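Local structure of putative esterase (Uncultured bacterium, 7C4D) at residues S89-G94 / V113-V118; F105-P110 / I211-P216. The protein is probably a carboxylesterase of the alpha/beta hydrolase fold, found in a marine microorganism, that hydrolyses ester bonds. One frame throughout, in Å; residues are numbered along the deposited sequence.

Interaction 1: residues S89-G94 / V113-V118; sequences SVNIIG and VKKLIV. With EDO (1,2-ethanediol), chain B.
The carboxamide of N91 is the flat group here, lying against both K114 and K115. CB and CD of K114 pass on one side of its plane, CB 3.7 Å from N91 OD1. K115 CB, by contrast, sits close to that plane beyond the oxygen, 3.6 Å from N91 OD1. At the opposite end of the amide, ND2 donates to E24 and to the carbonyl of P25, which fixes how the group is turned. K114 runs on past S89, where its CE comes within 3.0 Å of S89 O.

The backbones lie side by side and run almost parallel, 7° apart. I92 is gripped twice: its O accepts I117 N at 2.7 Å, and its N reaches K115 O at a longer 3.2 Å. G94 N closes onto I117 O, 3.0 Å away. Where the chain turns a corner at K114, its N reaches V90 O at 2.8 Å from well above the carbonyl plane.

I93 and I117 point the same way, I93 CG1 lying 4.0 Å from I117 CB, beside helix 260-270, where I93 touches F263 and I117 touches T267 and F270. On the other face I92 CD1 approaches V113 CG2, and helix 97-108 covers both residues through A102, F105 and T106. Two parallel neighbouring strands joined by a helix packed on one face form a beta-alpha-beta crossover, here at the centre of an alpha/beta hydrolase sheet, with G94 leading into what is probably the nucleophile elbow.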
ATOM      1  N   SER A  89      -3.560  17.356  11.316  1.00 63.79           N
ATOM      2  CA  SER A  89      -4.548  16.576  10.600  1.00 64.19           C
ATOM      3  C   SER A  89      -4.121  16.419   9.140  1.00 68.02           C
ATOM      4  O   SER A  89      -3.560  17.343   8.551  1.00 61.69           O
ATOM      5  CB  SER A  89      -5.922  17.165  10.746  1.00 55.12           C
ATOM      6  OG  SER A  89      -5.997  18.409  10.083  1.00 63.80           O
ATOM      7  N   VAL A  90      -4.390  15.235   8.579  1.00 52.15           N
ATOM      8  CA  VAL A  90      -3.747  14.839   7.349  1.00 49.39           C
ATOM      9  C   VAL A  90      -4.747  14.228   6.389  1.00 46.85           C
ATOM     10  O   VAL A  90      -5.694  13.560   6.807  1.00 43.55           O
ATOM     11  CB  VAL A  90      -2.604  13.845   7.592  1.00 48.11           C
ATOM     12  CG1 VAL A  90      -1.453  14.489   8.321  1.00 44.25           C
ATOM     13  CG2 VAL A  90      -3.055  12.511   8.189  1.00 45.42           C
ATOM     14  N   ASN A  91      -4.440  14.405   5.097  1.00 42.84           N
ATOM     15  CA  ASN A  91      -5.054  13.596   4.060  1.00 42.02           C
ATOM     16  C   ASN A  91      -4.226  12.325   3.901  1.00 34.70           C
ATOM     17  O   ASN A  91      -3.017  12.367   4.049  1.00 38.67           O
ATOM     18  CB  ASN A  91      -5.087  14.341   2.724  1.00 41.77           C
ATOM     19  CG  ASN A  91      -5.942  15.586   2.795  1.00 46.98           C
ATOM     20  OD1 ASN A  91      -7.144  15.496   2.981  1.00 45.79           O
ATOM     21  ND2 ASN A  91      -5.309  16.742   2.734  1.00 41.20           N
ATOM     22  N   ILE A  92      -4.876  11.244   3.501  1.00 34.37           N
ATOM     23  CA  ILE A  92      -4.212   9.956   3.365  1.00 35.98           C
ATOM     24  C   ILE A  92      -4.733   9.278   2.115  1.00 33.86           C
ATOM     25  O   ILE A  92      -5.936   9.201   1.913  1.00 36.84           O
ATOM     26  CB  ILE A  92      -4.421   9.033   4.603  1.00 38.22           C
ATOM     27  CG1 ILE A  92      -3.821   9.663   5.852  1.00 38.54           C
ATOM     28  CG2 ILE A  92      -3.839   7.627   4.363  1.00 32.29           C
ATOM     29  CD1 ILE A  92      -4.030   8.851   7.135  1.00 46.52           C
ATOM     30  N   ILE A  93      -3.793   8.735   1.333  1.00 31.99           N
ATOM     31  CA  ILE A  93      -4.055   7.755   0.302  1.00 35.11           C
ATOM     32  C   ILE A  93      -3.358   6.434   0.685  1.00 39.69           C
ATOM     33  O   ILE A  93      -2.170   6.425   0.975  1.00 40.46           O
ATOM     34  CB  ILE A  93      -3.532   8.261  -1.067  1.00 38.14           C
ATOM     35  CG1 ILE A  93      -4.111   9.630  -1.454  1.00 38.52           C
ATOM     36  CG2 ILE A  93      -3.764   7.203  -2.147  1.00 38.36           C
ATOM     37  CD1 ILE A  93      -3.376  10.333  -2.593  1.00 41.63           C
ATOM     38  N   GLY A  94      -4.096   5.328   0.693  1.00 37.66           N
ATOM     39  CA  GLY A  94      -3.539   4.016   0.996  1.00 38.27           C
ATOM     40  C   GLY A  94      -3.962   3.032  -0.080  1.00 38.31           C
ATOM     41  O   GLY A  94      -5.156   2.840  -0.303  1.00 38.29           O
ATOM     42  N   VAL A 113      -7.555  12.754  10.806  1.00 45.62           N
ATOM     43  CA  VAL A 113      -7.655  12.562   9.370  1.00 50.07           C
ATOM     44  C   VAL A 113      -8.637  13.547   8.749  1.00 47.39           C
ATOM     45  O   VAL A 113      -9.776  13.615   9.174  1.00 45.78           O
ATOM     46  CB  VAL A 113      -8.044  11.114   9.051  1.00 46.56           C
ATOM     47  CG1 VAL A 113      -8.074  10.863   7.548  1.00 40.77           C
ATOM     48  CG2 VAL A 113      -7.104  10.127   9.735  1.00 42.87           C
ATOM     49  N   LYS A 114      -8.216  14.252   7.701  1.00 45.93           N
ATOM     50  CA  LYS A 114      -9.126  15.186   7.062  1.00 47.19           C
ATOM     51  C   LYS A 114      -9.961  14.427   6.046  1.00 44.15           C
ATOM     52  O   LYS A 114     -11.170  14.514   6.073  1.00 43.79           O
ATOM     53  CB  LYS A 114      -8.394  16.331   6.359  1.00 54.26           C
ATOM     54  CG  LYS A 114      -7.459  17.173   7.214  1.00 65.38           C
ATOM     55  CD  LYS A 114      -6.491  17.970   6.362  1.00 70.10           C
ATOM     56  CE  LYS A 114      -5.599  18.934   7.119  1.00 83.33           C
ATOM     57  NZ  LYS A 114      -6.312  20.185   7.472  1.00 88.69           N
ATOM     58  N   LYS A 115      -9.316  13.701   5.129  1.00 41.63           N
ATOM     59  CA  LYS A 115     -10.061  12.940   4.145  1.00 41.46           C
ATOM     60  C   LYS A 115      -9.242  11.708   3.816  1.00 41.66           C
ATOM     61  O   LYS A 115      -8.023  11.744   3.954  1.00 38.78           O
ATOM     62  CB  LYS A 115     -10.253  13.733   2.849  1.00 45.98           C
ATOM     63  CG  LYS A 115     -11.200  14.921   2.894  1.00 44.16           C
ATOM     64  CD  LYS A 115     -11.825  15.192   1.528  1.00 49.12           C
ATOM     65  CE  LYS A 115     -12.732  16.398   1.588  1.00 57.74           C
ATOM     66  NZ  LYS A 115     -11.908  17.620   1.728  1.00 65.88           N
ATOM     67  N   LEU A 116      -9.926  10.631   3.403  1.00 39.92           N
ATOM     68  CA  LEU A 116      -9.247   9.367   3.216  1.00 40.08           C
ATOM     69  C   LEU A 116      -9.476   8.844   1.798  1.00 37.88           C
ATOM     70  O   LEU A 116     -10.611   8.767   1.327  1.00 36.83           O
ATOM     71  CB  LEU A 116      -9.775   8.383   4.257  1.00 39.82           C
ATOM     72  CG  LEU A 116      -9.430   6.908   4.019  1.00 46.49           C
ATOM     73  CD1 LEU A 116      -7.915   6.695   3.948  1.00 38.99           C
ATOM     74  CD2 LEU A 116     -10.055   6.011   5.095  1.00 44.12           C
ATOM     75  N   ILE A 117      -8.387   8.457   1.127  1.00 31.29           N
ATOM     76  CA  ILE A 117      -8.592   7.772  -0.144  1.00 33.15           C
ATOM     77  C   ILE A 117      -8.093   6.334  -0.019  1.00 33.50           C
ATOM     78  O   ILE A 117      -6.939   6.132   0.357  1.00 32.00           O
ATOM     79  CB  ILE A 117      -7.926   8.503  -1.342  1.00 35.88           C
ATOM     80  CG1 ILE A 117      -8.544   9.888  -1.632  1.00 34.03           C
ATOM     81  CG2 ILE A 117      -8.013   7.623  -2.566  1.00 29.15           C
ATOM     82  CD1 ILE A 117      -7.763  10.704  -2.661  1.00 37.11           C
ATOM     83  N   VAL A 118      -8.959   5.353  -0.333  1.00 33.49           N
ATOM     84  CA  VAL A 118      -8.610   3.936  -0.304  1.00 38.01           C
ATOM     85  C   VAL A 118      -8.607   3.360  -1.723  1.00 40.12           C
ATOM     86  O   VAL A 118      -9.671   3.278  -2.345  1.00 40.41           O
ATOM     87  CB  VAL A 118      -9.562   3.146   0.622  1.00 39.65           C
ATOM     88  CG1 VAL A 118      -9.359   1.648   0.471  1.00 35.29           C
ATOM     89  CG2 VAL A 118      -9.423   3.584   2.064  1.00 34.77           C
TER
HETATM   90  C1  EDO B 401      -9.932  16.973  10.934  1.00 76.55           C
HETATM   91  O1  EDO B 401     -10.584  17.520   9.788  1.00 78.04           O
HETATM   92  C2  EDO B 401     -10.894  16.176  11.729  1.00 79.89           C
HETATM   93  O2  EDO B 401     -11.095  14.828  11.308  1.00 76.63           O

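Interaction 2: residues F105-P110 / I211-P216; sequences FTAAHP and IPVHVP. With EDO (1,2-ethanediol), chain B.
T106 and A107 in the last turn of helix 97-108, and P110 just after it, meet two valines of an extended loop, V213 and V215, largely through apolar side chains. The methyl of T106 meets both valines, completing a triangle with V213 CG1 and V215 CG2: T106 CG2 is 3.8 Å from V215 CG2 and 3.9 Å from V213 CG1. The T106 side chain crosses that of V213 at about a right angle. V213 divides its two branches, CG1 going to T106 while CG2 lies 3.8 Å from A107 CB. V215 CG2 also packs on P110, 3.7 Å from P110 CB and 3.6 Å from P110 O. No hydrogen bond crosses the contact.

The threonine splits its polar and apolar branches. With OG1 beside the backbone N (chi1 -66°), the hydroxyl bonds to the carbonyl of A102 one turn back in the helix, and the methyl faces the loop. In the alpha/beta hydrolase fold this helix joins two neighbouring strands of the central sheet, and here the loop leading to the next strand, 217-222, packs against its last turn and the residue P110 that follows.

Between the valines the loop bends in an inverse gamma turn centred on H214, with a weak bond from V215 N to V213 O at 3.2 Å. V213 and V215, before and after H214, both direct their CB toward segment 105-110. V213 also has a backbone bond to I239, and its side chain touches I239 and F240. On the helix side, the chain leaves helical geometry at H109, whose CB lies 4.0 Å above one face of the F105 ring, offset toward its rim. That ring reaches L78, H79 and I82 of helix 71-84, and the ring of H109 meets H79 as well.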
ATOM      1  N   PHE A 105      -5.932   3.124  10.970  1.00 42.84           N
ATOM      2  CA  PHE A 105      -5.503   4.375  11.576  1.00 41.06           C
ATOM      3  C   PHE A 105      -6.633   5.402  11.699  1.00 42.16           C
ATOM      4  O   PHE A 105      -6.706   6.102  12.707  1.00 41.19           O
ATOM      5  CB  PHE A 105      -4.231   4.944  10.932  1.00 41.83           C
ATOM      6  CG  PHE A 105      -3.903   6.334  11.426  1.00 49.20           C
ATOM      7  CD1 PHE A 105      -3.107   6.525  12.554  1.00 50.06           C
ATOM      8  CD2 PHE A 105      -4.410   7.460  10.776  1.00 47.06           C
ATOM      9  CE1 PHE A 105      -2.875   7.809  13.041  1.00 41.31           C
ATOM     10  CE2 PHE A 105      -4.150   8.743  11.248  1.00 42.79           C
ATOM     11  CZ  PHE A 105      -3.383   8.911  12.376  1.00 46.06           C
ATOM     12  N   THR A 106      -7.479   5.502  10.661  1.00 41.16           N
ATOM     13  CA  THR A 106      -8.521   6.520  10.562  1.00 39.47           C
ATOM     14  C   THR A 106      -9.645   6.247  11.573  1.00 42.88           C
ATOM     15  O   THR A 106     -10.154   7.175  12.196  1.00 42.08           O
ATOM     16  CB  THR A 106      -9.079   6.569   9.121  1.00 41.81           C
ATOM     17  OG1 THR A 106      -8.031   7.030   8.259  1.00 39.44           O
ATOM     18  CG2 THR A 106     -10.310   7.441   8.958  1.00 35.13           C
ATOM     19  N   ALA A 107     -10.073   4.981  11.674  1.00 42.61           N
ATOM     20  CA  ALA A 107     -11.053   4.549  12.663  1.00 49.71           C
ATOM     21  C   ALA A 107     -10.531   4.759  14.107  1.00 53.32           C
ATOM     22  O   ALA A 107     -11.235   5.307  14.940  1.00 52.86           O
ATOM     23  CB  ALA A 107     -11.399   3.106  12.389  1.00 45.90           C
ATOM     24  N   ALA A 108      -9.283   4.378  14.394  1.00 48.11           N
ATOM     25  CA  ALA A 108      -8.623   4.616  15.678  1.00 54.54           C
ATOM     26  C   ALA A 108      -8.385   6.090  15.978  1.00 60.62           C
ATOM     27  O   ALA A 108      -8.283   6.432  17.158  1.00 60.45           O
ATOM     28  CB  ALA A 108      -7.307   3.874  15.794  1.00 44.97           C
ATOM     29  N   HIS A 109      -8.191   6.937  14.943  1.00 58.74           N
ATOM     30  CA  HIS A 109      -7.838   8.332  15.183  1.00 54.69           C
ATOM     31  C   HIS A 109      -8.513   9.287  14.193  1.00 58.64           C
ATOM     32  O   HIS A 109      -7.829  10.082  13.548  1.00 54.30           O
ATOM     33  CB  HIS A 109      -6.322   8.558  15.172  1.00 52.59           C
ATOM     34  CG  HIS A 109      -5.551   7.738  16.141  1.00 58.61           C
ATOM     35  ND1 HIS A 109      -4.879   6.592  15.766  1.00 63.81           N
ATOM     36  CD2 HIS A 109      -5.340   7.890  17.468  1.00 61.79           C
ATOM     37  CE1 HIS A 109      -4.287   6.065  16.813  1.00 54.69           C
ATOM     38  NE2 HIS A 109      -4.550   6.853  17.865  1.00 61.22           N
ATOM     39  N   PRO A 110      -9.861   9.317  14.100  1.00 55.06           N
ATOM     40  CA  PRO A 110     -10.540  10.044  13.027  1.00 60.16           C
ATOM     41  C   PRO A 110     -10.246  11.535  13.070  1.00 63.65           C
ATOM     42  O   PRO A 110     -10.416  12.238  12.070  1.00 59.41           O
ATOM     43  CB  PRO A 110     -12.038   9.842  13.304  1.00 61.14           C
ATOM     44  CG  PRO A 110     -12.101   9.428  14.787  1.00 62.88           C
ATOM     45  CD  PRO A 110     -10.803   8.689  15.045  1.00 57.24           C
ATOM     46  N   ILE A 211     -17.651   2.187  15.004  1.00 60.62           N
ATOM     47  CA  ILE A 211     -18.415   2.494  13.805  1.00 66.47           C
ATOM     48  C   ILE A 211     -19.554   3.402  14.252  1.00 68.27           C
ATOM     49  O   ILE A 211     -19.992   3.251  15.384  1.00 81.43           O
ATOM     50  CB  ILE A 211     -18.968   1.171  13.244  1.00 74.49           C
ATOM     51  CG1 ILE A 211     -18.035   0.551  12.208  1.00 73.49           C
ATOM     52  CG2 ILE A 211     -20.394   1.295  12.717  1.00 71.46           C
ATOM     53  CD1 ILE A 211     -18.375  -0.906  11.939  1.00 86.45           C
ATOM     54  N   PRO A 212     -20.028   4.399  13.458  1.00 74.09           N
ATOM     55  CA  PRO A 212     -19.415   4.779  12.176  1.00 71.58           C
ATOM     56  C   PRO A 212     -18.191   5.683  12.344  1.00 63.53           C
ATOM     57  O   PRO A 212     -18.031   6.342  13.385  1.00 55.82           O
ATOM     58  CB  PRO A 212     -20.528   5.597  11.494  1.00 72.09           C
ATOM     59  CG  PRO A 212     -21.266   6.261  12.661  1.00 70.32           C
ATOM     60  CD  PRO A 212     -21.193   5.249  13.785  1.00 70.25           C
ATOM     61  N   VAL A 213     -17.332   5.706  11.308  1.00 56.22           N
ATOM     62  CA  VAL A 213     -16.229   6.656  11.273  1.00 50.57           C
ATOM     63  C   VAL A 213     -16.708   7.901  10.525  1.00 51.96           C
ATOM     64  O   VAL A 213     -17.128   7.802   9.365  1.00 48.02           O
ATOM     65  CB  VAL A 213     -14.970   6.063  10.612  1.00 49.80           C
ATOM     66  CG1 VAL A 213     -13.796   7.031  10.697  1.00 49.77           C
ATOM     67  CG2 VAL A 213     -14.572   4.722  11.194  1.00 52.48           C
ATOM     68  N   HIS A 214     -16.604   9.059  11.188  1.00 51.41           N
ATOM     69  CA  HIS A 214     -17.036  10.349  10.654  1.00 49.92           C
ATOM     70  C   HIS A 214     -15.893  11.048   9.908  1.00 51.72           C
ATOM     71  O   HIS A 214     -15.459  12.143  10.284  1.00 49.80           O
ATOM     72  CB  HIS A 214     -17.572  11.256  11.775  1.00 57.07           C
ATOM     73  CG  HIS A 214     -18.718  10.697  12.551  1.00 67.03           C
ATOM     74  ND1 HIS A 214     -20.000  10.613  12.033  1.00 74.61           N
ATOM     75  CD2 HIS A 214     -18.787  10.203  13.805  1.00 74.30           C
ATOM     76  CE1 HIS A 214     -20.804  10.074  12.929  1.00 80.07           C
ATOM     77  NE2 HIS A 214     -20.083   9.821  14.030  1.00 81.97           N
ATOM     78  N   VAL A 215     -15.390  10.396   8.851  1.00 48.95           N
ATOM     79  CA  VAL A 215     -14.331  10.962   8.022  1.00 45.81           C
ATOM     80  C   VAL A 215     -14.782  10.744   6.590  1.00 45.62           C
ATOM     81  O   VAL A 215     -15.193   9.630   6.276  1.00 50.03           O
ATOM     82  CB  VAL A 215     -12.952  10.292   8.250  1.00 45.02           C
ATOM     83  CG1 VAL A 215     -11.873  10.813   7.293  1.00 39.35           C
ATOM     84  CG2 VAL A 215     -12.483  10.430   9.691  1.00 43.61           C
ATOM     85  N   PRO A 216     -14.754  11.776   5.702  1.00 44.12           N
ATOM     86  CA  PRO A 216     -15.032  11.569   4.276  1.00 46.37           C
ATOM     87  C   PRO A 216     -14.048  10.582   3.636  1.00 41.09           C
ATOM     88  O   PRO A 216     -12.854  10.742   3.768  1.00 46.03           O
ATOM     89  CB  PRO A 216     -14.869  12.965   3.638  1.00 43.66           C
ATOM     90  CG  PRO A 216     -14.986  13.936   4.792  1.00 47.62           C
ATOM     91  CD  PRO A 216     -14.505  13.189   6.027  1.00 43.60           C
TER
HETATM   92  C1  EDO B 401      -9.932  16.973  10.934  1.00 76.55           C
HETATM   93  O1  EDO B 401     -10.584  17.520   9.788  1.00 78.04           O
HETATM   94  C2  EDO B 401     -10.894  16.176  11.729  1.00 79.89           C
HETATM   95  O2  EDO B 401     -11.095  14.828  11.308  1.00 76.63           O

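In the fold
Interactions 1 and 2 show how a crossover unit is tied to the next part of the sheet; their centres lie about 10 Å apart. Helix 97-108, which supplies one side of interaction 2, connects the strands of interaction 1. V113 of interaction 1 touches that helix: its CG2 is 3.6 Å from both T106 OG1 and F105 CE2. L116 N lies 3.0 Å from P216 O, a probable hydrogen bond toward strand 217-222. A 1,2-ethanediol, probably from the crystallisation liquor, places its O2 2.8 Å from V113 O and P110 O. Interaction 1 leads at G94 into the probable nucleophile elbow, and V118 lies near the probable Ser-His-Asp triad; interaction 2 sits farther from the chain centre.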